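Local coordinates for protein putative dimetal phosphatase (Danio rerio, PDB 2NXF) that probably hydrolyses ADP-ribose and CDP-alcohols such as CDP-choline to nucleoside monophosphates, using a dinuclear metal centre, at residues Ala37-Asp42 with Ile287-His292; Tyr134-Ala139 with Phe144-Ala149; Tyr150-Ile155 with Trp168-Gln173; Thr298-Glu303 with Val307-Gly312. All coordinates share one frame; numbering follows the deposited sequence. Where two conformers were deposited one is given.

Contact 1. Residues Ala37-Asp42 with Ile287-His292; sequences ADLLRD and IETPPH
Leu39 of helix 35-49 meets Thr289 through one methyl group: its CD1 lies 3.9 Å from CB of Thr289 and also 3.9 Å from that residue's CG2. The two side chains cross obliquely, with the leucine methyl laid against the apolar flank of the threonine. The reach comes from an extended end: chi2 of Leu39 is -178°, which sets CD1 anti to CA and carries it farther from the helix than CD2. The same methyl is 3.8 Å from the backbone O of Thr289, and Pro290 O is a marginal neighbour beyond it. In Thr289 the chi1 of -52° leaves CG2 anti to the backbone N and swings OG1 aside, where it hydrogen-bonds Gly285 O and Arg313 NH1. The backbones stay well apart; the nearest CA atoms, of Leu39 and Pro291, are separated by 7.4 Å. A polar tie between the helix and the same loop comes from Asp42 OD2, which bonds His294 NE2. Within the loop, Glu288 OE2 accepts from ND1 of His267, a zinc ligand, and forms a salt bridge with Arg31. With 113 Å² buried and no hydrogen bond across, the contact is small, apolar and non-directional: it packs the helix against a loop that also makes polar bonds to other residues, among them a second-shell bond to a zinc ligand.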
loop_
_atom_site.group_PDB
_atom_site.type_symbol
_atom_site.label_atom_id
_atom_site.label_comp_id
_atom_site.label_asym_id
_atom_site.label_seq_id
_atom_site.Cartn_x
_atom_site.Cartn_y
_atom_site.Cartn_z
ATOM N N ALA A 37 -12.836 3.227 -11.991
ATOM C CA ALA A 37 -12.068 3.622 -13.180
ATOM C C ALA A 37 -12.322 5.087 -13.558
ATOM O O ALA A 37 -11.427 5.748 -14.098
ATOM C CB ALA A 37 -12.368 2.691 -14.346
ATOM N N ASP A 38 -13.533 5.583 -13.278
ATOM C CA ASP A 38 -13.889 6.995 -13.509
ATOM C C ASP A 38 -13.134 7.898 -12.531
ATOM O O ASP A 38 -12.629 8.962 -12.926
ATOM C CB ASP A 38 -15.393 7.200 -13.357
ATOM C CG ASP A 38 -16.202 6.433 -14.398
ATOM O OD1 ASP A 38 -15.709 6.215 -15.529
ATOM O OD2 ASP A 38 -17.346 6.054 -14.082
ATOM N N LEU A 39 -13.049 7.482 -11.265
ATOM C CA LEU A 39 -12.270 8.237 -10.289
ATOM C C LEU A 39 -10.783 8.227 -10.667
ATOM O O LEU A 39 -10.108 9.261 -10.599
ATOM C CB LEU A 39 -12.473 7.697 -8.855
ATOM C CG LEU A 39 -13.896 7.902 -8.303
ATOM C CD1 LEU A 39 -13.978 7.386 -6.875
ATOM C CD2 LEU A 39 -14.361 9.367 -8.323
ATOM N N LEU A 40 -10.273 7.068 -11.066
ATOM C CA LEU A 40 -8.864 6.959 -11.484
ATOM C C LEU A 40 -8.560 7.881 -12.697
ATOM O O LEU A 40 -7.532 8.594 -12.704
ATOM C CB LEU A 40 -8.519 5.503 -11.818
ATOM C CG LEU A 40 -7.097 5.261 -12.339
ATOM C CD1 LEU A 40 -6.058 5.818 -11.355
ATOM C CD2 LEU A 40 -6.896 3.750 -12.624
ATOM N N ARG A 41 -9.450 7.872 -13.690
ATOM C CA ARG A 41 -9.317 8.719 -14.881
ATOM C C ARG A 41 -9.252 10.199 -14.504
ATOM O O ARG A 41 -8.432 10.951 -15.036
ATOM C CB ARG A 41 -10.490 8.474 -15.836
ATOM C CG ARG A 41 -10.437 9.244 -17.166
ATOM C CD ARG A 41 -11.579 8.796 -18.079
ATOM N NE ARG A 41 -11.800 7.353 -17.961
ATOM C CZ ARG A 41 -12.913 6.785 -17.503
ATOM N NH1 ARG A 41 -13.952 7.530 -17.138
ATOM N NH2 ARG A 41 -12.987 5.462 -17.420
ATOM N N ASP A 42 -10.116 10.607 -13.575
ATOM C CA ASP A 42 -10.136 12.000 -13.118
ATOM C C ASP A 42 -8.875 12.378 -12.322
ATOM O O ASP A 42 -8.331 13.487 -12.503
ATOM C CB ASP A 42 -11.377 12.316 -12.299
ATOM C CG ASP A 42 -11.389 13.762 -11.840
ATOM O OD1 ASP A 42 -11.721 14.654 -12.662
ATOM O OD2 ASP A 42 -10.985 13.999 -10.681
ATOM N N ILE A 287 -12.211 2.383 -3.954
ATOM C CA ILE A 287 -13.316 1.424 -4.148
ATOM C C ILE A 287 -14.556 1.724 -3.307
ATOM O O ILE A 287 -15.667 1.455 -3.740
ATOM C CB ILE A 287 -12.848 -0.030 -3.966
ATOM C CG1 ILE A 287 -13.946 -1.039 -4.347
ATOM C CG2 ILE A 287 -12.329 -0.286 -2.541
ATOM C CD1 ILE A 287 -14.370 -0.969 -5.822
ATOM N N GLU A 288 -14.378 2.286 -2.103
ATOM C CA GLU A 288 -15.558 2.563 -1.266
ATOM C C GLU A 288 -16.025 4.013 -1.376
ATOM O O GLU A 288 -16.841 4.464 -0.578
ATOM C CB GLU A 288 -15.307 2.144 0.180
ATOM C CG GLU A 288 -15.310 0.608 0.283
ATOM C CD GLU A 288 -14.995 0.066 1.656
ATOM O OE1 GLU A 288 -14.959 0.845 2.624
ATOM O OE2 GLU A 288 -14.796 -1.170 1.747
ATOM N N THR A 289 -15.496 4.707 -2.383
ATOM C CA THR A 289 -15.850 6.112 -2.668
ATOM C C THR A 289 -16.956 6.202 -3.758
ATOM O O THR A 289 -16.729 5.734 -4.878
ATOM C CB THR A 289 -14.642 6.893 -3.109
ATOM O OG1 THR A 289 -13.586 6.703 -2.153
ATOM C CG2 THR A 289 -14.984 8.388 -3.236
ATOM N N PRO A 290 -18.125 6.800 -3.448
ATOM C CA PRO A 290 -19.166 6.904 -4.483
ATOM C C PRO A 290 -18.825 7.950 -5.538
ATOM O O PRO A 290 -17.941 8.778 -5.319
ATOM C CB PRO A 290 -20.419 7.315 -3.691
ATOM C CG PRO A 290 -19.889 8.035 -2.513
ATOM C CD PRO A 290 -18.591 7.348 -2.152
ATOM N N PRO A 291 -19.512 7.908 -6.695
ATOM C CA PRO A 291 -19.208 8.819 -7.791
ATOM C C PRO A 291 -19.350 10.301 -7.448
ATOM O O PRO A 291 -18.780 11.130 -8.137
ATOM C CB PRO A 291 -20.260 8.445 -8.854
ATOM C CG PRO A 291 -20.543 7.040 -8.588
ATOM C CD PRO A 291 -20.568 6.949 -7.076
ATOM N N HIS A 292 -20.131 10.629 -6.422
ATOM C CA HIS A 292 -20.267 12.032 -6.016
ATOM C C HIS A 292 -19.118 12.507 -5.112
ATOM O O HIS A 292 -19.099 13.664 -4.671
ATOM C CB HIS A 292 -21.612 12.289 -5.356
ATOM C CG HIS A 292 -21.885 11.435 -4.163
ATOM N ND1 HIS A 292 -22.625 10.273 -4.235
ATOM C CD2 HIS A 292 -21.524 11.575 -2.864
ATOM C CE1 HIS A 292 -22.714 9.736 -3.028
ATOM N NE2 HIS A 292 -22.056 10.508 -2.177
#

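Contact 2. Residues Tyr134-Ala139 with Phe144-Ala149; sequences YEFSPA and FVLLDA
The Phe136 ring has Phe144 CB over one face, 3.6 Å from CE2 of Phe136 and offset toward the rim, while Leu146 CD1 sits at its edge near the ring plane. The Phe144 ring is covered on one face by Pro138 CG, 3.9 Å from the ring centroid in a CH-pi contact. Between these two rings the planes stand at 64°, an oblique meeting in which CZ of Phe136 comes to 3.5 Å from CD2 of Phe144. The Tyr134 ring lies alongside Leu146, with Leu146 CB above one face and CD2 at 3.6 Å from CE2 of Tyr134; its hydroxyl bonds His91 ND1 and Ser114 OG. Phe136 CG stands between backbone N and carbonyl carbon (chi1 64°), tipping the ring across toward the partner strand, and Tyr134 does the same. Were Phe136 an alanine, the CB of Phe144 would probably lose its aromatic cover and His91 the ring stacked on it. Four backbone hydrogen bonds fix the register: Tyr134 with Leu146 and Phe136 with Phe144 are hydrogen-bonded pairs, Glu135 with Val145 the non-hydrogen-bonded one, and the strands run antiparallel at 166°. This hairpin lies in the sheet between strands 124-125 and 222-227. Trp208 of helix 203-219 packs on the face of Glu135 and Val145; on the aromatic face Phe144 meets Phe8 edge-to-face and Pro138 touches Phe6, both of strand 6-11, joining the two sheets of the metallophosphoesterase sandwich.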
loop_
_atom_site.group_PDB
_atom_site.type_symbol
_atom_site.label_atom_id
_atom_site.label_comp_id
_atom_site.label_asym_id
_atom_site.label_seq_id
_atom_site.Cartn_x
_atom_site.Cartn_y
_atom_site.Cartn_z
ATOM N N TYR A 134 11.668 -2.367 -2.945
ATOM C CA TYR A 134 12.760 -1.624 -3.576
ATOM C C TYR A 134 12.810 -0.212 -3.068
ATOM O O TYR A 134 11.864 0.247 -2.445
ATOM C CB TYR A 134 12.657 -1.653 -5.099
ATOM C CG TYR A 134 11.454 -0.952 -5.736
ATOM C CD1 TYR A 134 11.589 0.336 -6.275
ATOM C CD2 TYR A 134 10.208 -1.596 -5.849
ATOM C CE1 TYR A 134 10.531 0.979 -6.911
ATOM C CE2 TYR A 134 9.128 -0.940 -6.490
ATOM C CZ TYR A 134 9.303 0.338 -7.009
ATOM O OH TYR A 134 8.263 0.991 -7.660
ATOM N N GLU A 135 13.943 0.444 -3.307
ATOM C CA GLU A 135 14.122 1.813 -2.852
ATOM C C GLU A 135 14.896 2.581 -3.904
ATOM O O GLU A 135 15.713 2.003 -4.627
ATOM C CB GLU A 135 14.833 1.849 -1.484
ATOM C CG GLU A 135 16.151 1.059 -1.407
ATOM C CD GLU A 135 17.399 1.885 -1.645
ATOM O OE1 GLU A 135 18.514 1.287 -1.595
ATOM O OE2 GLU A 135 17.283 3.116 -1.905
ATOM N N PHE A 136 14.613 3.880 -3.986
ATOM C CA PHE A 136 15.295 4.755 -4.931
ATOM C C PHE A 136 15.196 6.183 -4.451
ATOM O O PHE A 136 14.332 6.508 -3.603
ATOM C CB PHE A 136 14.649 4.607 -6.321
ATOM C CG PHE A 136 13.208 5.054 -6.382
ATOM C CD1 PHE A 136 12.871 6.298 -6.917
ATOM C CD2 PHE A 136 12.183 4.215 -5.939
ATOM C CE1 PHE A 136 11.531 6.694 -6.975
ATOM C CE2 PHE A 136 10.850 4.611 -6.000
ATOM C CZ PHE A 136 10.535 5.857 -6.511
ATOM N N SER A 137 16.052 7.046 -5.008
ATOM C CA SER A 137 15.957 8.453 -4.698
ATOM C C SER A 137 15.375 9.210 -5.893
ATOM O O SER A 137 16.024 9.303 -6.922
ATOM C CB SER A 137 17.331 9.009 -4.325
ATOM O OG SER A 137 17.239 10.405 -4.120
ATOM N N PRO A 138 14.160 9.767 -5.742
ATOM C CA PRO A 138 13.496 10.519 -6.811
ATOM C C PRO A 138 14.013 11.953 -6.967
ATOM O O PRO A 138 13.797 12.582 -8.015
ATOM C CB PRO A 138 12.039 10.549 -6.339
ATOM C CG PRO A 138 12.138 10.565 -4.835
ATOM C CD PRO A 138 13.331 9.687 -4.521
ATOM N N ALA A 139 14.698 12.463 -5.941
ATOM C CA ALA A 139 15.096 13.870 -5.865
ATOM C C ALA A 139 16.146 14.007 -4.772
ATOM O O ALA A 139 16.154 13.201 -3.832
ATOM C CB ALA A 139 13.881 14.739 -5.535
ATOM N N PHE A 144 12.525 7.036 -1.525
ATOM C CA PHE A 144 11.268 6.267 -1.473
ATOM C C PHE A 144 11.604 4.813 -1.240
ATOM O O PHE A 144 12.543 4.280 -1.850
ATOM C CB PHE A 144 10.516 6.341 -2.816
ATOM C CG PHE A 144 9.726 7.614 -3.036
ATOM C CD1 PHE A 144 9.970 8.760 -2.298
ATOM C CD2 PHE A 144 8.747 7.658 -4.032
ATOM C CE1 PHE A 144 9.210 9.944 -2.542
ATOM C CE2 PHE A 144 8.001 8.822 -4.268
ATOM C CZ PHE A 144 8.228 9.948 -3.524
ATOM N N VAL A 145 10.808 4.154 -0.400
ATOM C CA VAL A 145 10.982 2.730 -0.135
ATOM C C VAL A 145 9.603 2.101 -0.304
ATOM O O VAL A 145 8.634 2.560 0.317
ATOM C CB VAL A 145 11.488 2.470 1.311
ATOM C CG1 VAL A 145 11.633 0.959 1.576
ATOM C CG2 VAL A 145 12.835 3.192 1.571
ATOM N N LEU A 146 9.498 1.079 -1.150
ATOM C CA LEU A 146 8.245 0.348 -1.312
ATOM C C LEU A 146 8.451 -1.010 -0.678
ATOM O O LEU A 146 9.434 -1.699 -1.013
ATOM C CB LEU A 146 7.895 0.142 -2.799
ATOM C CG LEU A 146 7.002 1.208 -3.454
ATOM C CD1 LEU A 146 7.822 2.470 -3.665
ATOM C CD2 LEU A 146 6.418 0.687 -4.789
ATOM N N LEU A 147 7.538 -1.370 0.227
ATOM C CA LEU A 147 7.629 -2.629 0.966
ATOM C C LEU A 147 6.618 -3.646 0.471
ATOM O O LEU A 147 5.605 -3.277 -0.169
ATOM C CB LEU A 147 7.381 -2.378 2.459
ATOM C CG LEU A 147 8.322 -1.405 3.187
ATOM C CD1 LEU A 147 7.934 -1.327 4.663
ATOM C CD2 LEU A 147 9.779 -1.840 2.995
ATOM N N ASP A 148 6.911 -4.918 0.783
ATOM C CA ASP A 148 6.120 -6.073 0.401
ATOM C C ASP A 148 5.451 -6.629 1.683
ATOM O O ASP A 148 6.036 -7.444 2.415
ATOM C CB ASP A 148 7.075 -7.122 -0.214
ATOM C CG ASP A 148 6.364 -8.371 -0.737
ATOM O OD1 ASP A 148 5.127 -8.531 -0.573
ATOM O OD2 ASP A 148 7.086 -9.192 -1.333
ATOM N N ALA A 149 4.223 -6.180 1.936
ATOM C CA ALA A 149 3.534 -6.541 3.172
ATOM C C ALA A 149 2.957 -7.970 3.144
ATOM O O ALA A 149 2.388 -8.415 4.155
ATOM C CB ALA A 149 2.411 -5.533 3.468
#

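Contact 3. Residues Tyr150-Ile155 with Trp168-Gln173; sequences YDLSVI and WRILTQ
Val154 sets its two methyls against helix 162-174, CG1 on Trp168 and CG2 on Leu171. CG1 is the closer, 3.6 Å from CA of Trp168 and 3.8 Å from its CB, and it also lies at the edge of the indole, near the ring plane. CG2 of Val154 meets CD2 of Leu171 at 3.9 Å, where the side chains cross at about a right angle. A looser touch, CD1 of Leu152 to CD1 of Ile170 at 4.1 Å, is also a crossing at about a right angle. Trp168 itself is turned aside: its CG is anti to the backbone N (chi1 -179°), which sends the indole away from the loop so that its base, not its face, meets the valine. Further out, Trp168 O accepts two bonds from Thr172. OG1 of Thr172 reaches Trp168 O at 2.7 Å and its N bonds the same oxygen at 2.9 Å, from opposite faces of the carbonyl plane, and OG1 also lies above one face of the indole. On the loop, Ser153 OG donates to Tyr150 O at 2.8 Å and pairs with Gly156 N, tying the loop together on both sides of Ser153. Asp151 OD1 forms salt bridges with Lys163, of the same helix 162-174, and Arg157, while Tyr150 packs on the zinc ligands Asn96 and His265. No hydrogen bond joins residues 150-155 to residues 168-173. Methyl packing therefore seats the loop on these helical turns, whereas the salt bridge from Asp151 to Lys163 adds an electrostatic tie to an earlier turn of that helix.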
loop_
_atom_site.group_PDB
_atom_site.type_symbol
_atom_site.label_atom_id
_atom_site.label_comp_id
_atom_site.label_asym_id
_atom_site.label_seq_id
_atom_site.Cartn_x
_atom_site.Cartn_y
_atom_site.Cartn_z
ATOM N N TYR A 150 3.104 -8.660 2.010
ATOM C CA TYR A 150 2.701 -10.076 1.863
ATOM C C TYR A 150 3.893 -11.014 1.668
ATOM O O TYR A 150 3.747 -12.147 1.226
ATOM C CB TYR A 150 1.635 -10.246 0.758
ATOM C CG TYR A 150 0.379 -9.519 1.166
ATOM C CD1 TYR A 150 -0.638 -10.178 1.875
ATOM C CD2 TYR A 150 0.251 -8.134 0.946
ATOM C CE1 TYR A 150 -1.771 -9.498 2.297
ATOM C CE2 TYR A 150 -0.875 -7.445 1.369
ATOM C CZ TYR A 150 -1.875 -8.126 2.060
ATOM O OH TYR A 150 -3.012 -7.472 2.492
ATOM N N ASP A 151 5.068 -10.515 2.036
ATOM C CA ASP A 151 6.296 -11.301 2.065
ATOM C C ASP A 151 6.051 -12.550 2.929
ATOM O O ASP A 151 6.281 -13.688 2.498
ATOM C CB ASP A 151 7.373 -10.373 2.644
ATOM C CG ASP A 151 8.720 -11.021 2.813
ATOM O OD1 ASP A 151 8.946 -12.186 2.419
ATOM O OD2 ASP A 151 9.575 -10.298 3.373
ATOM N N LEU A 152 5.573 -12.329 4.150
ATOM C CA LEU A 152 5.012 -13.433 4.920
ATOM C C LEU A 152 3.508 -13.389 4.711
ATOM O O LEU A 152 2.862 -12.439 5.119
ATOM C CB LEU A 152 5.363 -13.284 6.406
ATOM C CG LEU A 152 6.857 -13.264 6.745
ATOM C CD1 LEU A 152 6.992 -13.191 8.257
ATOM C CD2 LEU A 152 7.580 -14.490 6.195
ATOM N N SER A 153 2.961 -14.394 4.038
ATOM C CA SER A 153 1.517 -14.487 3.835
ATOM C C SER A 153 1.194 -15.885 3.365
ATOM O O SER A 153 2.086 -16.633 2.940
ATOM C CB SER A 153 1.047 -13.477 2.779
ATOM O OG SER A 153 1.539 -13.802 1.475
ATOM N N VAL A 154 -0.078 -16.256 3.463
ATOM C CA VAL A 154 -0.493 -17.508 2.850
ATOM C C VAL A 154 -1.047 -17.273 1.444
ATOM O O VAL A 154 -1.085 -18.191 0.634
ATOM C CB VAL A 154 -1.485 -18.306 3.726
ATOM C CG1 VAL A 154 -0.802 -18.782 5.000
ATOM C CG2 VAL A 154 -2.727 -17.478 4.041
ATOM N N ILE A 155 -1.456 -16.033 1.160
ATOM C CA ILE A 155 -2.084 -15.731 -0.128
ATOM C C ILE A 155 -1.064 -15.342 -1.208
ATOM O O ILE A 155 -1.368 -15.433 -2.417
ATOM C CB ILE A 155 -3.174 -14.639 -0.014
ATOM C CG1 ILE A 155 -2.566 -13.297 0.453
ATOM C CG2 ILE A 155 -4.338 -15.110 0.857
ATOM C CD1 ILE A 155 -3.519 -12.144 0.291
ATOM N N TRP A 168 1.816 -19.741 7.400
ATOM C CA TRP A 168 0.642 -20.504 7.817
ATOM C C TRP A 168 0.711 -20.841 9.313
ATOM O O TRP A 168 -0.296 -20.798 10.023
ATOM C CB TRP A 168 0.508 -21.773 6.969
ATOM C CG TRP A 168 -0.696 -22.607 7.314
ATOM C CD1 TRP A 168 -1.951 -22.528 6.759
ATOM C CD2 TRP A 168 -0.763 -23.617 8.321
ATOM N NE1 TRP A 168 -2.786 -23.449 7.359
ATOM C CE2 TRP A 168 -2.085 -24.126 8.321
ATOM C CE3 TRP A 168 0.169 -24.146 9.226
ATOM C CZ2 TRP A 168 -2.500 -25.140 9.195
ATOM C CZ3 TRP A 168 -0.244 -25.169 10.099
ATOM C CH2 TRP A 168 -1.571 -25.646 10.074
ATOM N N ARG A 169 1.909 -21.182 9.784
ATOM C CA ARG A 169 2.113 -21.457 11.213
ATOM C C ARG A 169 1.838 -20.214 12.083
ATOM O O ARG A 169 1.195 -20.325 13.134
ATOM C CB ARG A 169 3.523 -21.988 11.434
ATOM C CG ARG A 169 3.661 -23.402 10.919
ATOM C CD ARG A 169 5.080 -23.935 10.982
ATOM N NE ARG A 169 5.098 -25.318 10.517
ATOM C CZ ARG A 169 6.196 -26.036 10.291
ATOM N NH1 ARG A 169 7.396 -25.508 10.492
ATOM N NH2 ARG A 169 6.093 -27.294 9.863
ATOM N N ILE A 170 2.338 -19.056 11.651
ATOM C CA ILE A 170 2.100 -17.787 12.359
ATOM C C ILE A 170 0.597 -17.479 12.383
ATOM O O ILE A 170 0.024 -17.234 13.444
ATOM C CB ILE A 170 2.843 -16.593 11.697
ATOM C CG1 ILE A 170 4.371 -16.756 11.774
ATOM C CG2 ILE A 170 2.351 -15.227 12.283
ATOM C CD1 ILE A 170 5.123 -15.751 10.834
ATOM N N LEU A 171 -0.033 -17.526 11.214
ATOM C CA LEU A 171 -1.460 -17.215 11.104
ATOM C C LEU A 171 -2.325 -18.147 11.962
ATOM O O LEU A 171 -3.208 -17.683 12.696
ATOM C CB LEU A 171 -1.921 -17.299 9.651
ATOM C CG LEU A 171 -3.417 -17.094 9.344
ATOM C CD1 LEU A 171 -3.912 -15.763 9.931
ATOM C CD2 LEU A 171 -3.619 -17.149 7.819
ATOM N N THR A 172 -2.085 -19.453 11.863
ATOM C CA THR A 172 -2.944 -20.417 12.563
ATOM C C THR A 172 -2.607 -20.544 14.055
ATOM O O THR A 172 -3.416 -21.051 14.841
ATOM C CB THR A 172 -2.993 -21.793 11.860
ATOM O OG1 THR A 172 -1.673 -22.366 11.810
ATOM C CG2 THR A 172 -3.574 -21.648 10.439
ATOM N N GLN A 173 -1.427 -20.072 14.457
ATOM C CA GLN A 173 -1.132 -19.950 15.891
ATOM C C GLN A 173 -2.030 -18.896 16.551
ATOM O O GLN A 173 -2.391 -19.019 17.723
ATOM C CB GLN A 173 0.346 -19.619 16.133
ATOM C CG GLN A 173 0.794 -19.672 17.603
ATOM C CD GLN A 173 0.442 -20.977 18.304
ATOM O OE1 GLN A 173 0.499 -22.065 17.712
ATOM N NE2 GLN A 173 0.079 -20.879 19.585
#

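Contact 4. Residues Thr298-Glu303 with Val307-Gly312; sequences TAYLYE and VMKGRG
Thr298 and Lys309 exchange backbone hydrogen bonds, Lys309 N to Thr298 O being the shorter and straighter at 2.8 Å and 171°. Tyr300 and Val307 form the second such pair, with Tyr300 N to Val307 O also at 2.8 Å, so Ala299 faces Met308, present as selenomethionine, in the non-hydrogen-bonded position. Arg311 NH1 adds a side-chain bond to Thr298 OG1 at 3.0 Å, with the oxygen 17° out of the guanidinium plane, and a weak one to Lys309 O. Glu50 takes hold of both residues, OE1 on Thr298 OG1 and OE2 in a salt bridge to Arg311 NH2. A leucine in place of Arg311 would probably leave Glu50 without this charge partner and Thr298 OG1 without one of its bonds. Packing then spreads over the face of Thr298, Tyr300, Val307 and Lys309. Val307 O lies in the plane of the Tyr300 ring at its edge, and CE2 of Tyr300 comes to 3.9 Å from CG of Lys309, whose NZ pairs with Asp316. At the hairpin's turn, Tyr302 CE2 meets Val307 CG2, also at 3.9 Å. Main-chain bonds thus set the register, while a carboxylate shared between threonine and arginine ties the hairpin to the segment just after helix 35-49.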
loop_
_atom_site.group_PDB
_atom_site.type_symbol
_atom_site.label_atom_id
_atom_site.label_comp_id
_atom_site.label_asym_id
_atom_site.label_seq_id
_atom_site.Cartn_x
_atom_site.Cartn_y
_atom_site.Cartn_z
ATOM N N THR A 298 -2.228 14.594 -4.057
ATOM C CA THR A 298 -0.939 14.949 -4.633
ATOM C C THR A 298 -0.068 15.429 -3.482
ATOM O O THR A 298 -0.513 16.239 -2.663
ATOM C CB THR A 298 -1.073 16.062 -5.679
ATOM O OG1 THR A 298 -2.038 15.659 -6.664
ATOM C CG2 THR A 298 0.276 16.328 -6.358
ATOM N N ALA A 299 1.164 14.939 -3.434
ATOM C CA ALA A 299 2.078 15.324 -2.375
ATOM C C ALA A 299 3.183 16.190 -2.939
ATOM O O ALA A 299 3.700 15.934 -4.035
ATOM C CB ALA A 299 2.660 14.093 -1.684
ATOM N N TYR A 300 3.524 17.216 -2.170
ATOM C CA TYR A 300 4.561 18.165 -2.524
ATOM C C TYR A 300 5.644 18.123 -1.446
ATOM O O TYR A 300 5.373 18.415 -0.287
ATOM C CB TYR A 300 3.959 19.575 -2.616
ATOM C CG TYR A 300 2.909 19.723 -3.700
ATOM C CD1 TYR A 300 3.255 20.255 -4.940
ATOM C CD2 TYR A 300 1.587 19.333 -3.489
ATOM C CE1 TYR A 300 2.316 20.397 -5.951
ATOM C CE2 TYR A 300 0.624 19.476 -4.502
ATOM C CZ TYR A 300 1.017 20.006 -5.735
ATOM O OH TYR A 300 0.103 20.165 -6.755
ATOM N N LEU A 301 6.867 17.767 -1.844
ATOM C CA LEU A 301 8.009 17.754 -0.949
ATOM C C LEU A 301 8.775 19.054 -1.134
ATOM O O LEU A 301 9.302 19.326 -2.212
ATOM C CB LEU A 301 8.917 16.550 -1.243
ATOM C CG LEU A 301 8.291 15.176 -0.984
ATOM C CD1 LEU A 301 9.187 14.078 -1.569
ATOM C CD2 LEU A 301 8.054 14.954 0.518
ATOM N N TYR A 302 8.794 19.870 -0.081
ATOM C CA TYR A 302 9.597 21.081 -0.055
ATOM C C TYR A 302 10.848 20.837 0.783
ATOM O O TYR A 302 11.024 19.752 1.354
ATOM C CB TYR A 302 8.799 22.251 0.529
ATOM C CG TYR A 302 7.568 22.611 -0.257
ATOM C CD1 TYR A 302 7.622 23.587 -1.259
ATOM C CD2 TYR A 302 6.344 21.991 0.010
ATOM C CE1 TYR A 302 6.489 23.928 -1.982
ATOM C CE2 TYR A 302 5.210 22.326 -0.704
ATOM C CZ TYR A 302 5.293 23.292 -1.694
ATOM O OH TYR A 302 4.164 23.621 -2.403
ATOM N N GLU A 303 11.699 21.854 0.879
ATOM C CA GLU A 303 12.905 21.718 1.676
ATOM C C GLU A 303 12.621 21.677 3.179
ATOM O O GLU A 303 13.423 21.136 3.936
ATOM C CB GLU A 303 13.935 22.796 1.299
ATOM C CG GLU A 303 14.283 22.720 -0.183
ATOM C CD GLU A 303 15.485 23.537 -0.592
ATOM O OE1 GLU A 303 15.649 24.669 -0.091
ATOM O OE2 GLU A 303 16.257 23.037 -1.440
ATOM N N VAL A 307 3.585 18.771 1.919
ATOM C CA VAL A 307 2.162 19.135 1.905
ATOM C C VAL A 307 1.417 18.131 1.045
ATOM O O VAL A 307 1.813 17.869 -0.084
ATOM C CB VAL A 307 1.937 20.550 1.347
ATOM C CG1 VAL A 307 0.441 20.851 1.301
ATOM C CG2 VAL A 307 2.695 21.592 2.178
HETATM N N MSE A 308 0.368 17.521 1.594
HETATM C CA MSE A 308 -0.418 16.581 0.821
HETATM C C MSE A 308 -1.764 17.240 0.588
HETATM O O MSE A 308 -2.432 17.628 1.552
HETATM C CB MSE A 308 -0.604 15.264 1.571
HETATM C CG MSE A 308 -1.411 14.230 0.760
HETATM SE SE MSE A 308 -1.603 12.504 1.634
HETATM C CE MSE A 308 -2.986 12.984 2.908
ATOM N N LYS A 309 -2.142 17.376 -0.685
ATOM C CA LYS A 309 -3.420 17.971 -1.072
ATOM C C LYS A 309 -4.377 16.850 -1.449
ATOM O O LYS A 309 -4.177 16.159 -2.464
ATOM C CB LYS A 309 -3.217 18.931 -2.251
ATOM C CG LYS A 309 -2.272 20.118 -1.979
ATOM C CD LYS A 309 -2.784 21.057 -0.896
ATOM C CE LYS A 309 -3.978 21.854 -1.385
ATOM N NZ LYS A 309 -4.467 22.826 -0.376
ATOM N N GLY A 310 -5.375 16.624 -0.594
ATOM C CA GLY A 310 -6.316 15.526 -0.793
ATOM C C GLY A 310 -7.581 16.029 -1.437
ATOM O O GLY A 310 -7.887 17.230 -1.361
ATOM N N ARG A 311 -8.294 15.109 -2.089
ATOM C CA ARG A 311 -9.592 15.385 -2.682
ATOM C C ARG A 311 -10.640 14.475 -2.081
ATOM O O ARG A 311 -10.369 13.310 -1.794
ATOM C CB ARG A 311 -9.571 15.123 -4.191
ATOM C CG ARG A 311 -8.928 16.204 -5.022
ATOM C CD ARG A 311 -7.420 16.340 -4.832
ATOM N NE ARG A 311 -6.845 16.916 -6.045
ATOM C CZ ARG A 311 -5.554 16.912 -6.346
ATOM N NH1 ARG A 311 -4.663 16.402 -5.502
ATOM N NH2 ARG A 311 -5.165 17.419 -7.505
ATOM N N GLY A 312 -11.844 15.025 -1.928
ATOM C CA GLY A 312 -12.997 14.249 -1.519
ATOM C C GLY A 312 -12.832 13.732 -0.105
ATOM O O GLY A 312 -12.809 14.520 0.846
#

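From the N terminus, helix 35-49 supplies the first half of contact 1, whose partner arrives only at 287-292, 245 residues on. Within that long span contact 2 closes a tight hairpin and contact 3, which adjoins it in sequence, closes a short loop onto helix 162-174; these two run in series, both enclosed by contact 1. Contact 4 is a second hairpin, formed after contact 1 has closed, so no contacts cross. The two hairpins belong to different sheets of the sandwich and touch where Phe144 CE1 meets Leu301 CD1 at 4.2 Å. Contacts 1 and 3 lie on opposite sides of the chain's centre, their centres about 32 Å apart.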